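Local coordinates for UPF0053 protein HI0107 (Haemophilus influenzae, PDB 3LAE) that is of unknown function but carries, in this C-terminal piece, the transporter-associated domain of a probable membrane protein whose family is thought to bind flavin adenine dinucleotide, at residues A[17-22]-A[33-38]; A[28-33]-A[57-62]; A[37-42]-A[71-76]; A[48-53]-A[63-68]. All blocks are in the same frame, centred on the assembly; numbering follows the deposited sequence. Where two conformers were deposited one is given.

Interaction 1: A[17-22]-A[33-38]; sequences ANLRDL and EDARTF. With PO4 (phosphate ion), chain C.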
loop_
_atom_site.group_PDB
_atom_site.type_symbol
_atom_site.label_atom_id
_atom_site.label_comp_id
_atom_site.label_asym_id
_atom_site.label_seq_id
_atom_site.Cartn_x
_atom_site.Cartn_y
_atom_site.Cartn_z
ATOM N N ALA A 17 -4.862 5.364 -0.392
ATOM C CA ALA A 17 -5.722 4.459 -1.147
ATOM C C ALA A 17 -6.642 3.650 -0.239
ATOM O O ALA A 17 -6.203 3.049 0.739
ATOM C CB ALA A 17 -4.894 3.532 -2.013
ATOM N N ASN A 18 -7.918 3.622 -0.596
ATOM C CA ASN A 18 -8.933 2.885 0.135
ATOM C C ASN A 18 -8.804 1.383 -0.134
ATOM O O ASN A 18 -8.766 0.949 -1.294
ATOM C CB ASN A 18 -10.298 3.408 -0.302
ATOM C CG ASN A 18 -11.433 2.712 0.378
ATOM O OD1 ASN A 18 -11.875 1.647 -0.051
ATOM N ND2 ASN A 18 -11.930 3.316 1.440
ATOM N N LEU A 19 -8.706 0.593 0.931
ATOM C CA LEU A 19 -8.468 -0.844 0.806
ATOM C C LEU A 19 -9.565 -1.561 0.035
ATOM O O LEU A 19 -9.278 -2.429 -0.799
ATOM C CB LEU A 19 -8.306 -1.499 2.177
ATOM C CG LEU A 19 -7.080 -1.066 2.961
ATOM C CD1 LEU A 19 -7.123 -1.675 4.356
ATOM C CD2 LEU A 19 -5.788 -1.446 2.234
ATOM N N ARG A 20 -10.823 -1.230 0.323
ATOM C CA ARG A 20 -11.927 -1.866 -0.387
ATOM C C ARG A 20 -11.883 -1.528 -1.875
ATOM O O ARG A 20 -12.159 -2.385 -2.711
ATOM C CB ARG A 20 -13.258 -1.461 0.242
ATOM C CG ARG A 20 -13.481 -2.094 1.610
ATOM C CD ARG A 20 -14.832 -1.722 2.197
ATOM N NE ARG A 20 -15.130 -2.520 3.382
ATOM C CZ ARG A 20 -16.020 -2.180 4.311
ATOM N NH1 ARG A 20 -16.701 -1.044 4.199
ATOM N NH2 ARG A 20 -16.225 -2.973 5.354
ATOM N N ASP A 21 -11.538 -0.284 -2.202
ATOM C CA ASP A 21 -11.347 0.122 -3.600
ATOM C C ASP A 21 -10.240 -0.686 -4.281
ATOM O O ASP A 21 -10.413 -1.160 -5.400
ATOM C CB ASP A 21 -10.997 1.613 -3.702
ATOM C CG ASP A 21 -12.174 2.527 -3.405
ATOM O OD1 ASP A 21 -13.319 2.042 -3.308
ATOM O OD2 ASP A 21 -11.943 3.751 -3.278
ATOM N N LEU A 22 -9.101 -0.827 -3.607
ATOM C CA LEU A 22 -7.978 -1.598 -4.144
ATOM C C LEU A 22 -8.365 -3.050 -4.393
ATOM O O LEU A 22 -8.058 -3.617 -5.441
ATOM C CB LEU A 22 -6.792 -1.554 -3.180
ATOM C CG LEU A 22 -6.084 -0.217 -3.031
ATOM C CD1 LEU A 22 -5.038 -0.321 -1.938
ATOM C CD2 LEU A 22 -5.424 0.190 -4.349
ATOM N N GLU A 33 -10.792 -5.505 7.654
ATOM C CA GLU A 33 -11.495 -5.565 8.934
ATOM C C GLU A 33 -11.173 -4.402 9.866
ATOM O O GLU A 33 -12.056 -3.848 10.521
ATOM C CB GLU A 33 -11.165 -6.883 9.632
ATOM C CG GLU A 33 -11.871 -7.113 10.955
ATOM C CD GLU A 33 -11.398 -8.392 11.619
ATOM O OE1 GLU A 33 -11.073 -8.359 12.820
ATOM O OE2 GLU A 33 -11.324 -9.428 10.925
ATOM N N ASP A 34 -9.897 -4.041 9.941
ATOM C CA ASP A 34 -9.481 -3.061 10.951
ATOM C C ASP A 34 -8.925 -1.760 10.396
ATOM O O ASP A 34 -8.945 -0.738 11.071
ATOM C CB ASP A 34 -8.477 -3.695 11.902
ATOM C CG ASP A 34 -9.081 -4.827 12.693
ATOM O OD1 ASP A 34 -9.811 -4.543 13.660
ATOM O OD2 ASP A 34 -8.842 -6.005 12.341
ATOM N N ALA A 35 -8.432 -1.804 9.167
ATOM C CA ALA A 35 -7.882 -0.626 8.522
ATOM C C ALA A 35 -8.789 -0.170 7.391
ATOM O O ALA A 35 -9.543 -0.970 6.828
ATOM C CB ALA A 35 -6.512 -0.946 7.963
ATOM N N ARG A 36 -8.713 1.116 7.062
ATOM C CA ARG A 36 -9.480 1.652 5.947
ATOM C C ARG A 36 -8.602 1.911 4.717
ATOM O O ARG A 36 -9.046 1.747 3.584
ATOM C CB ARG A 36 -10.161 2.957 6.351
ATOM C CG ARG A 36 -11.144 3.462 5.315
ATOM C CD ARG A 36 -11.745 4.803 5.720
ATOM N NE ARG A 36 -12.088 4.836 7.131
ATOM C CZ ARG A 36 -13.195 4.303 7.632
ATOM N NH1 ARG A 36 -14.055 3.700 6.825
ATOM N NH2 ARG A 36 -13.436 4.369 8.937
ATOM N N THR A 37 -7.365 2.337 4.949
ATOM C CA THR A 37 -6.469 2.736 3.859
ATOM C C THR A 37 -5.219 1.868 3.829
ATOM O O THR A 37 -4.906 1.149 4.780
ATOM C CB THR A 37 -5.973 4.174 4.056
ATOM O OG1 THR A 37 -5.265 4.226 5.301
ATOM C CG2 THR A 37 -7.124 5.159 4.070
ATOM N N PHE A 38 -4.488 1.955 2.723
ATOM C CA PHE A 38 -3.231 1.237 2.580
ATOM C C PHE A 38 -2.227 1.655 3.656
ATOM O O PHE A 38 -1.569 0.812 4.270
ATOM C CB PHE A 38 -2.675 1.489 1.169
ATOM C CG PHE A 38 -1.632 0.501 0.738
ATOM C CD1 PHE A 38 -1.862 -0.861 0.850
ATOM C CD2 PHE A 38 -0.445 0.928 0.190
ATOM C CE1 PHE A 38 -0.918 -1.774 0.458
ATOM C CE2 PHE A 38 0.507 0.011 -0.217
ATOM C CZ PHE A 38 0.264 -1.343 -0.080
HETATM P P PO4 C . -14.832 2.291 3.339
HETATM O O1 PO4 C . -14.299 3.700 3.416
HETATM O O2 PO4 C . -15.910 2.223 2.281
HETATM O O3 PO4 C . -13.741 1.312 3.011
HETATM O O4 PO4 C . -15.440 1.900 4.659
#

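Interaction 2: A[28-33]-A[57-62]; sequences WELDTE and EIDGLL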
loop_
_atom_site.group_PDB
_atom_site.type_symbol
_atom_site.label_atom_id
_atom_site.label_comp_id
_atom_site.label_asym_id
_atom_site.label_seq_id
_atom_site.Cartn_x
_atom_site.Cartn_y
_atom_site.Cartn_z
ATOM N N TRP A 28 -7.180 -7.879 -5.292
ATOM C CA TRP A 28 -6.262 -8.140 -4.192
ATOM C C TRP A 28 -7.059 -8.630 -3.000
ATOM O O TRP A 28 -8.296 -8.601 -3.005
ATOM C CB TRP A 28 -5.462 -6.891 -3.821
ATOM C CG TRP A 28 -4.462 -6.449 -4.868
ATOM C CD1 TRP A 28 -4.038 -7.155 -5.960
ATOM C CD2 TRP A 28 -3.762 -5.200 -4.902
ATOM N NE1 TRP A 28 -3.117 -6.418 -6.670
ATOM C CE2 TRP A 28 -2.928 -5.214 -6.039
ATOM C CE3 TRP A 28 -3.748 -4.075 -4.072
ATOM C CZ2 TRP A 28 -2.104 -4.142 -6.374
ATOM C CZ3 TRP A 28 -2.932 -3.011 -4.408
ATOM C CH2 TRP A 28 -2.123 -3.049 -5.549
ATOM N N GLU A 29 -6.364 -9.070 -1.960
ATOM C CA GLU A 29 -7.075 -9.601 -0.812
ATOM C C GLU A 29 -6.557 -8.989 0.468
ATOM O O GLU A 29 -6.236 -9.677 1.435
ATOM C CB GLU A 29 -7.008 -11.123 -0.809
ATOM C CG GLU A 29 -7.665 -11.702 -2.054
ATOM C CD GLU A 29 -7.699 -13.207 -2.064
ATOM O OE1 GLU A 29 -6.639 -13.816 -2.301
ATOM O OE2 GLU A 29 -8.789 -13.778 -1.842
ATOM N N LEU A 30 -6.490 -7.666 0.457
ATOM C CA LEU A 30 -6.071 -6.920 1.625
ATOM C C LEU A 30 -7.133 -7.045 2.704
ATOM O O LEU A 30 -8.330 -7.040 2.412
ATOM C CB LEU A 30 -5.849 -5.456 1.256
ATOM C CG LEU A 30 -4.869 -5.319 0.088
ATOM C CD1 LEU A 30 -4.624 -3.878 -0.268
ATOM C CD2 LEU A 30 -3.570 -6.029 0.459
ATOM N N ASP A 31 -6.680 -7.183 3.943
ATOM C CA ASP A 31 -7.572 -7.288 5.099
ATOM C C ASP A 31 -8.235 -5.942 5.361
ATOM O O ASP A 31 -7.558 -4.955 5.623
ATOM C CB ASP A 31 -6.746 -7.707 6.313
ATOM C CG ASP A 31 -7.592 -8.044 7.531
ATOM O OD1 ASP A 31 -8.801 -7.733 7.567
ATOM O OD2 ASP A 31 -7.020 -8.633 8.467
ATOM N N THR A 32 -9.559 -5.901 5.281
ATOM C CA THR A 32 -10.287 -4.644 5.443
ATOM C C THR A 32 -11.010 -4.536 6.781
ATOM O O THR A 32 -11.752 -3.587 7.023
ATOM C CB THR A 32 -11.343 -4.463 4.339
ATOM O OG1 THR A 32 -12.294 -5.527 4.424
ATOM C CG2 THR A 32 -10.700 -4.485 2.963
ATOM N N GLU A 33 -10.792 -5.505 7.654
ATOM C CA GLU A 33 -11.495 -5.565 8.934
ATOM C C GLU A 33 -11.173 -4.402 9.866
ATOM O O GLU A 33 -12.056 -3.848 10.521
ATOM C CB GLU A 33 -11.165 -6.883 9.632
ATOM C CG GLU A 33 -11.871 -7.113 10.955
ATOM C CD GLU A 33 -11.398 -8.392 11.619
ATOM O OE1 GLU A 33 -11.073 -8.359 12.820
ATOM O OE2 GLU A 33 -11.324 -9.428 10.925
ATOM N N GLU A 57 6.196 -7.918 3.241
ATOM C CA GLU A 57 5.122 -8.692 2.641
ATOM C C GLU A 57 3.871 -8.571 3.514
ATOM O O GLU A 57 3.939 -8.797 4.724
ATOM C CB GLU A 57 5.544 -10.165 2.492
ATOM C CG GLU A 57 6.604 -10.425 1.400
ATOM C CD GLU A 57 8.037 -10.537 1.931
ATOM O OE1 GLU A 57 8.246 -11.162 2.993
ATOM O OE2 GLU A 57 8.969 -10.018 1.271
ATOM N N ILE A 58 2.746 -8.223 2.898
ATOM C CA ILE A 58 1.472 -8.143 3.606
ATOM C C ILE A 58 0.353 -8.622 2.701
ATOM O O ILE A 58 0.184 -8.105 1.591
ATOM C CB ILE A 58 1.126 -6.699 4.047
ATOM C CG1 ILE A 58 2.199 -6.122 4.970
ATOM C CG2 ILE A 58 -0.220 -6.673 4.758
ATOM C CD1 ILE A 58 1.929 -4.693 5.392
ATOM N N ASP A 59 -0.403 -9.613 3.164
ATOM C CA ASP A 59 -1.645 -10.000 2.498
ATOM C C ASP A 59 -1.485 -10.258 1.004
ATOM O O ASP A 59 -2.290 -9.789 0.200
ATOM C CB ASP A 59 -2.720 -8.930 2.703
ATOM C CG ASP A 59 -3.132 -8.789 4.149
ATOM O OD1 ASP A 59 -3.805 -7.793 4.467
ATOM O OD2 ASP A 59 -2.776 -9.662 4.973
ATOM N N GLY A 60 -0.442 -10.994 0.633
ATOM C CA GLY A 60 -0.250 -11.391 -0.755
ATOM C C GLY A 60 0.460 -10.362 -1.612
ATOM O O GLY A 60 0.590 -10.554 -2.835
ATOM N N LEU A 61 0.924 -9.280 -0.987
ATOM C CA LEU A 61 1.646 -8.236 -1.706
ATOM C C LEU A 61 3.074 -8.065 -1.199
ATOM O O LEU A 61 3.327 -8.145 0.003
ATOM C CB LEU A 61 0.927 -6.903 -1.569
ATOM C CG LEU A 61 -0.531 -6.814 -2.039
ATOM C CD1 LEU A 61 -1.014 -5.390 -1.854
ATOM C CD2 LEU A 61 -0.663 -7.264 -3.494
ATOM N N LEU A 62 3.987 -7.811 -2.131
ATOM C CA LEU A 62 5.359 -7.445 -1.806
ATOM C C LEU A 62 5.474 -5.940 -1.991
ATOM O O LEU A 62 5.323 -5.411 -3.104
ATOM C CB LEU A 62 6.317 -8.175 -2.741
ATOM C CG LEU A 62 7.808 -7.866 -2.596
ATOM C CD1 LEU A 62 8.301 -8.297 -1.223
ATOM C CD2 LEU A 62 8.569 -8.585 -3.689
HETATM O O HOH W 1 -3.645 -9.690 -2.265
#

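Interaction 3: A[37-42]-A[71-76]; sequences TFNGLI and NMIKQA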
loop_
_atom_site.group_PDB
_atom_site.type_symbol
_atom_site.label_atom_id
_atom_site.label_comp_id
_atom_site.label_asym_id
_atom_site.label_seq_id
_atom_site.Cartn_x
_atom_site.Cartn_y
_atom_site.Cartn_z
ATOM N N THR A 37 -7.365 2.337 4.949
ATOM C CA THR A 37 -6.469 2.736 3.859
ATOM C C THR A 37 -5.219 1.868 3.829
ATOM O O THR A 37 -4.906 1.149 4.780
ATOM C CB THR A 37 -5.973 4.174 4.056
ATOM O OG1 THR A 37 -5.265 4.226 5.301
ATOM C CG2 THR A 37 -7.124 5.159 4.070
ATOM N N PHE A 38 -4.488 1.955 2.723
ATOM C CA PHE A 38 -3.231 1.237 2.580
ATOM C C PHE A 38 -2.227 1.655 3.656
ATOM O O PHE A 38 -1.569 0.812 4.270
ATOM C CB PHE A 38 -2.675 1.489 1.169
ATOM C CG PHE A 38 -1.632 0.501 0.738
ATOM C CD1 PHE A 38 -1.862 -0.861 0.850
ATOM C CD2 PHE A 38 -0.445 0.928 0.190
ATOM C CE1 PHE A 38 -0.918 -1.774 0.458
ATOM C CE2 PHE A 38 0.507 0.011 -0.217
ATOM C CZ PHE A 38 0.264 -1.343 -0.080
ATOM N N ASN A 39 -2.125 2.960 3.892
ATOM C CA ASN A 39 -1.338 3.483 5.001
ATOM C C ASN A 39 -1.747 2.823 6.319
ATOM O O ASN A 39 -0.904 2.345 7.068
ATOM C CB ASN A 39 -1.494 5.005 5.085
ATOM C CG ASN A 39 -0.864 5.588 6.336
ATOM O OD1 ASN A 39 0.342 5.446 6.563
ATOM N ND2 ASN A 39 -1.686 6.232 7.169
ATOM N N GLY A 40 -3.046 2.804 6.613
ATOM C CA GLY A 40 -3.505 2.205 7.862
ATOM C C GLY A 40 -3.121 0.731 7.984
ATOM O O GLY A 40 -2.682 0.259 9.035
ATOM N N LEU A 41 -3.288 -0.016 6.906
ATOM C CA LEU A 41 -2.934 -1.438 6.912
ATOM C C LEU A 41 -1.448 -1.639 7.220
ATOM O O LEU A 41 -1.075 -2.503 8.015
ATOM C CB LEU A 41 -3.266 -2.056 5.554
ATOM C CG LEU A 41 -3.005 -3.547 5.384
ATOM C CD1 LEU A 41 -3.986 -4.312 6.244
ATOM C CD2 LEU A 41 -3.102 -3.946 3.916
ATOM N N ILE A 42 -0.593 -0.851 6.579
ATOM C CA ILE A 42 0.837 -0.974 6.816
ATOM C C ILE A 42 1.188 -0.581 8.253
ATOM O O ILE A 42 1.933 -1.297 8.939
ATOM C CB ILE A 42 1.657 -0.147 5.801
ATOM C CG1 ILE A 42 1.438 -0.682 4.379
ATOM C CG2 ILE A 42 3.144 -0.186 6.148
ATOM C CD1 ILE A 42 1.921 0.272 3.280
ATOM N N ASN A 71 4.806 10.954 9.478
ATOM C CA ASN A 71 4.615 9.627 10.052
ATOM C C ASN A 71 3.492 8.838 9.382
ATOM O O ASN A 71 2.792 8.063 10.039
ATOM C CB ASN A 71 4.357 9.716 11.557
ATOM C CG ASN A 71 5.563 10.216 12.329
ATOM O OD1 ASN A 71 5.425 11.001 13.264
ATOM N ND2 ASN A 71 6.753 9.763 11.938
HETATM N N MSE A 72 3.265 9.079 8.090
HETATM C CA MSE A 72 2.340 8.250 7.308
HETATM C C MSE A 72 3.021 7.807 6.016
HETATM O O MSE A 72 3.888 8.510 5.490
HETATM C CB MSE A 72 0.974 8.937 7.042
HETATM C CG MSE A 72 0.867 9.869 5.806
HETATM SE SE MSE A 72 -0.974 10.283 5.151
HETATM C CE MSE A 72 -1.192 8.744 3.948
ATOM N N ILE A 73 2.663 6.619 5.534
ATOM C CA ILE A 73 3.140 6.163 4.236
ATOM C C ILE A 73 2.432 6.982 3.176
ATOM O O ILE A 73 1.197 7.000 3.109
ATOM C CB ILE A 73 2.835 4.680 3.984
ATOM C CG1 ILE A 73 3.704 3.785 4.870
ATOM C CG2 ILE A 73 3.071 4.334 2.516
ATOM C CD1 ILE A 73 3.169 3.607 6.261
ATOM N N LYS A 74 3.219 7.676 2.358
ATOM C CA LYS A 74 2.672 8.498 1.277
ATOM C C LYS A 74 2.601 7.741 -0.045
ATOM O O LYS A 74 1.625 7.857 -0.784
ATOM C CB LYS A 74 3.488 9.783 1.107
ATOM C CG LYS A 74 3.365 10.729 2.282
ATOM C CD LYS A 74 1.982 11.343 2.323
ATOM C CE LYS A 74 1.863 12.350 3.459
ATOM N NZ LYS A 74 0.493 12.933 3.525
ATOM N N GLN A 75 3.638 6.974 -0.357
ATOM C CA GLN A 75 3.665 6.201 -1.602
ATOM C C GLN A 75 4.386 4.891 -1.375
ATOM O O GLN A 75 5.410 4.841 -0.676
ATOM C CB GLN A 75 4.367 6.977 -2.738
ATOM C CG GLN A 75 3.620 8.253 -3.175
ATOM C CD GLN A 75 4.131 8.860 -4.472
ATOM O OE1 GLN A 75 4.763 8.191 -5.286
ATOM N NE2 GLN A 75 3.840 10.141 -4.672
ATOM N N ALA A 76 3.873 3.831 -1.987
ATOM C CA ALA A 76 4.514 2.527 -1.932
ATOM C C ALA A 76 4.439 1.828 -3.284
ATOM O O ALA A 76 3.451 1.949 -4.005
ATOM C CB ALA A 76 3.859 1.649 -0.853
#

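Interaction 4: A[48-53]-A[63-68]; sequences EIPDEG and ITILEV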
loop_
_atom_site.group_PDB
_atom_site.type_symbol
_atom_site.label_atom_id
_atom_site.label_comp_id
_atom_site.label_asym_id
_atom_site.label_seq_id
_atom_site.Cartn_x
_atom_site.Cartn_y
_atom_site.Cartn_z
ATOM N N GLU A 48 6.799 0.113 14.209
ATOM C CA GLU A 48 7.623 1.307 14.057
ATOM C C GLU A 48 7.323 1.926 12.694
ATOM O O GLU A 48 7.195 1.208 11.705
ATOM C CB GLU A 48 9.115 0.976 14.197
ATOM C CG GLU A 48 9.562 -0.312 13.506
ATOM C CD GLU A 48 9.815 -0.132 12.022
ATOM O OE1 GLU A 48 9.093 -0.755 11.215
ATOM O OE2 GLU A 48 10.737 0.634 11.666
ATOM N N ILE A 49 7.175 3.248 12.644
ATOM C CA ILE A 49 6.965 3.932 11.369
ATOM C C ILE A 49 8.135 3.616 10.445
ATOM O O ILE A 49 9.279 3.959 10.738
ATOM C CB ILE A 49 6.814 5.454 11.544
ATOM C CG1 ILE A 49 6.850 6.152 10.182
ATOM C CG2 ILE A 49 7.904 5.998 12.458
ATOM C CD1 ILE A 49 5.707 5.782 9.271
ATOM N N PRO A 50 7.852 2.939 9.328
ATOM C CA PRO A 50 8.919 2.339 8.522
ATOM C C PRO A 50 9.689 3.352 7.698
ATOM O O PRO A 50 9.125 4.337 7.231
ATOM C CB PRO A 50 8.161 1.395 7.599
ATOM C CG PRO A 50 6.803 2.011 7.486
ATOM C CD PRO A 50 6.512 2.654 8.791
ATOM N N ASP A 51 10.979 3.100 7.521
ATOM C CA ASP A 51 11.795 3.957 6.690
ATOM C C ASP A 51 11.446 3.741 5.232
ATOM O O ASP A 51 10.996 2.669 4.829
ATOM C CB ASP A 51 13.281 3.643 6.875
ATOM C CG ASP A 51 13.772 3.936 8.269
ATOM O OD1 ASP A 51 13.051 4.613 9.033
ATOM O OD2 ASP A 51 14.891 3.489 8.595
ATOM N N GLU A 52 11.659 4.773 4.437
ATOM C CA GLU A 52 11.690 4.586 3.007
ATOM C C GLU A 52 12.720 3.515 2.670
ATOM O O GLU A 52 13.769 3.421 3.319
ATOM C CB GLU A 52 12.033 5.905 2.329
ATOM C CG GLU A 52 10.943 6.934 2.563
ATOM C CD GLU A 52 11.301 8.320 2.069
ATOM O OE1 GLU A 52 12.430 8.531 1.557
ATOM O OE2 GLU A 52 10.439 9.211 2.178
ATOM N N GLY A 53 12.414 2.716 1.658
ATOM C CA GLY A 53 13.292 1.642 1.239
ATOM C C GLY A 53 12.969 0.303 1.871
ATOM O O GLY A 53 13.490 -0.730 1.443
ATOM N N ILE A 63 5.733 -5.250 -0.891
ATOM C CA ILE A 63 5.586 -3.810 -0.834
ATOM C C ILE A 63 6.923 -3.152 -0.540
ATOM O O ILE A 63 7.660 -3.603 0.336
ATOM C CB ILE A 63 4.607 -3.443 0.302
ATOM C CG1 ILE A 63 3.229 -4.057 0.044
ATOM C CG2 ILE A 63 4.510 -1.938 0.465
ATOM C CD1 ILE A 63 2.326 -4.063 1.289
ATOM N N THR A 64 7.233 -2.089 -1.273
ATOM C CA THR A 64 8.422 -1.288 -1.015
ATOM C C THR A 64 7.966 0.116 -0.664
ATOM O O THR A 64 7.271 0.769 -1.450
ATOM C CB THR A 64 9.352 -1.231 -2.252
ATOM O OG1 THR A 64 9.714 -2.568 -2.633
ATOM C CG2 THR A 64 10.634 -0.445 -1.940
ATOM N N ILE A 65 8.337 0.594 0.514
ATOM C CA ILE A 65 7.983 1.948 0.929
ATOM C C ILE A 65 8.826 2.956 0.148
ATOM O O ILE A 65 10.059 2.945 0.238
ATOM C CB ILE A 65 8.201 2.145 2.446
ATOM C CG1 ILE A 65 7.483 1.044 3.226
ATOM C CG2 ILE A 65 7.711 3.512 2.883
ATOM C CD1 ILE A 65 5.986 1.020 2.991
ATOM N N LEU A 66 8.171 3.836 -0.611
ATOM C CA LEU A 66 8.887 4.822 -1.422
ATOM C C LEU A 66 8.977 6.212 -0.785
ATOM O O LEU A 66 9.987 6.908 -0.933
ATOM C CB LEU A 66 8.242 4.962 -2.804
ATOM C CG LEU A 66 8.151 3.732 -3.685
ATOM C CD1 LEU A 66 7.510 4.105 -5.014
ATOM C CD2 LEU A 66 9.549 3.121 -3.899
ATOM N N GLU A 67 7.912 6.624 -0.098
ATOM C CA GLU A 67 7.839 7.968 0.447
ATOM C C GLU A 67 7.087 7.932 1.760
ATOM O O GLU A 67 5.977 7.390 1.822
ATOM C CB GLU A 67 7.114 8.934 -0.507
ATOM C CG GLU A 67 7.216 10.381 -0.033
ATOM C CD GLU A 67 6.353 11.358 -0.817
ATOM O OE1 GLU A 67 5.834 10.973 -1.882
ATOM O OE2 GLU A 67 6.190 12.515 -0.348
ATOM N N VAL A 68 7.703 8.493 2.799
ATOM C CA VAL A 68 7.070 8.655 4.107
ATOM C C VAL A 68 7.077 10.131 4.476
ATOM O O VAL A 68 8.062 10.829 4.228
ATOM C CB VAL A 68 7.832 7.871 5.199
ATOM C CG1 VAL A 68 7.210 8.098 6.575
ATOM C CG2 VAL A 68 7.872 6.394 4.870
HETATM O O HOH W 2 12.964 7.249 -0.978
#

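Interaction 1: A[17-22]-A[33-38]
Leu19 lays its branched end against the backbone of residues 35 to 37, and this is the tightly packed part of the contact. Its chi1 of -66° sets CG beside its own backbone N, and from there the two methyls diverge. Leu19 CD1 settles 3.7 Å from Ala35 CB, whereas Leu19 CD2 arrives at the edge of the Phe38 ring, 4.2 Å from Phe38 CD1. Leu22 CD1 also touches that ring. A forked apolar side chain fits here by serving two neighbours at once. Beside it, Leu19 N donates almost straight to Arg36 O at 2.9 Å and Phe38 N donates to Ala17 O at 2.8 Å, so that Asn18 and Thr37 form a single beta bridge.

The outer side is polar and looser. The amide of Asn18 is used at both ends: Asn18 OD1 accepts from Asp21 N at 2.9 Å on an in-plane lone pair, while Asn18 ND2 donates to O3 of a phosphate ion at 3.1 Å. Arg36 NH1 adds a weak bond to phosphate O1 and lies 3.1 Å from phosphate O4, which Arg20 NH1 also approaches. The ion, probably from the crystallisation liquor, may ease repulsion between the two arginines.

Asn18 is thus the N-cap of helix 19-26, and Thr37, whose OG1 accepts from Gly40 N, is the N-cap of helix 38-45: two capped helix starts joined by an isolated beta bridge.

Interaction 2: A[28-33]-A[57-62]
Leu61 places its CD2 methyl over the five-membered ring of Trp28, 3.9 Å from the ring centroid and only 6° off the normal, a CH-pi contact. Its other methyl, CD1, lies over the same face near the six-membered ring and also meets Leu30 CD2 at 3.5 Å. Leucine is apt here: its fork can cover a broad indole and still reach a second apolar neighbour.

Leu61 closes a type I' turn that begins at Ile58 and links strands 55-58 and 61-69 as a hairpin. Gly60 has backbone angles at which a CB would be jammed against the preceding carbonyl O. On the turn, Asp59 CB lies 3.8 Å from Leu30 CD2. A chi1 of -65° sets Asp59 CG beside the backbone N, from where Asp59 OD1 accepts from Asp31 N at 3.0 Å, the donor standing above the carboxylate plane. A water molecule adds a second polar link, accepting from Glu29 N and donating to Asp59 O.

Asp31 OD1 itself accepts from Glu33 N in an Asx turn. Since the carboxylates of Asp31 and Asp59 come within 5.2 Å (Asp31 OD2 to Asp59 OD1), some repulsion is likely, which the backbone N-H groups bonded to them would partly offset.

Interaction 3: A[37-42]-A[71-76]
Asn39 projects from helix 38-45 onto the start of strand 72-80, and its side chain meets the strand at every atom. Asn39 CB lies 3.9 Å from Ile73 O and, in the conformer described, is also near Met72 CE. Beyond it, CG is anti to the backbone N (chi1 172°), and Asn39 CG comes 3.9 Å from Met72 CB. Asn39 OD1 accepts from Ile73 N at 2.8 Å, with the donor 44° above the carbonyl plane, and in the conformer described also touches Ile73 CD1. Asn39 ND2 rests 3.8 Å from Met72 CB. Met72 is a selenomethionine, modelled in two conformers; in one of them its chain bends at chi3, bringing CE back to the asparagine.

This is a helix packed on an antiparallel sheet: the strand lies between 11-14 and 61-69, and the N-to-C directions of the short helix and strand segments are 131° apart, with 7.8 Å between their axes at closest approach. At the outer end of the contact, asparagine can be both neighbour to carbon and acceptor for a strand N-H. Deeper in, the residues are apolar. In the conformers described, Ile42 CG2 touches Ile73 CD1, while Ile42 CD1 lies over one face of the Phe38 ring, offset toward the rim. The edge of that ring points at the sheet, where Phe38 CE2 meets Ala76 CB at 3.8 Å; a small alanine leaves room for such an edge-on ring. Between Ile73 and Ala76 the strand carries a classic beta bulge, Lys74 and Gln75 both facing Glu67. Ile73 O is buried here without a hydrogen-bond partner.

Interaction 4: A[48-53]-A[63-68]
Glu52 stretches its side chain across the backbone of residues 66 to 68. CG sits beside its own backbone N (chi1 -65°) and the chain then runs extended, so that the carboxylate arrives next to Val68. There Glu52 OE2 accepts from Val68 N at 2.9 Å, using its anti lone pair in a nearly straight bond. Glu52 OE1 takes a bond from a water that also donates to Leu66 O. A glutamate is long enough to reach a strand N-H while its other oxygen faces water.

The partner is strand 61-69 of the antiparallel sheet, here distorted by a classic beta bulge in which Leu66 and Glu67 both face Gln75. The loop from 48 to 53 passes beside this strand on its way to the edge strand 55-58, and Gly53 N donates to Ile65 O at 2.8 Å. Gly53 has a positive phi of 94°, where a CB would press on the carbonyl O of Glu52.

Apolar groups make the rest of the contact. Ile49 CG1 is anti to the backbone N (chi1 170°), which sends its CG1-CD1 arm toward Val68. In the conformers described the two meet tip to tip, Ile49 CD1 3.9 Å from Val68 CG1, while Val68 CG2 lies 3.4 Å from Pro50 O. Ile65 turns its branched CB, a shape common in strands, toward the loop, 3.7 Å from Asp51 O.

Following the chain from the N terminus, interaction 1 closes the first loop, joining the start of helix 19-26 to the start of helix 38-45. Interaction 2 opens inside that loop, at 28-33, and closes on the hairpin turn between strands 55-58 and 61-69, so the two cross; Leu19 packs against Leu30 where they meet. Interaction 3 starts on the residues where interaction 1 ends, sharing Thr37 and Phe38, and packs helix 38-45 on strand 72-80. It crosses interaction 2 and encloses interaction 4, whose loop ties 48-53 to strand 61-69. Interaction 4 also crosses interaction 2, both using that strand. Backbone bonds between strands 61-69 and 72-80 connect interactions 3 and 4 directly.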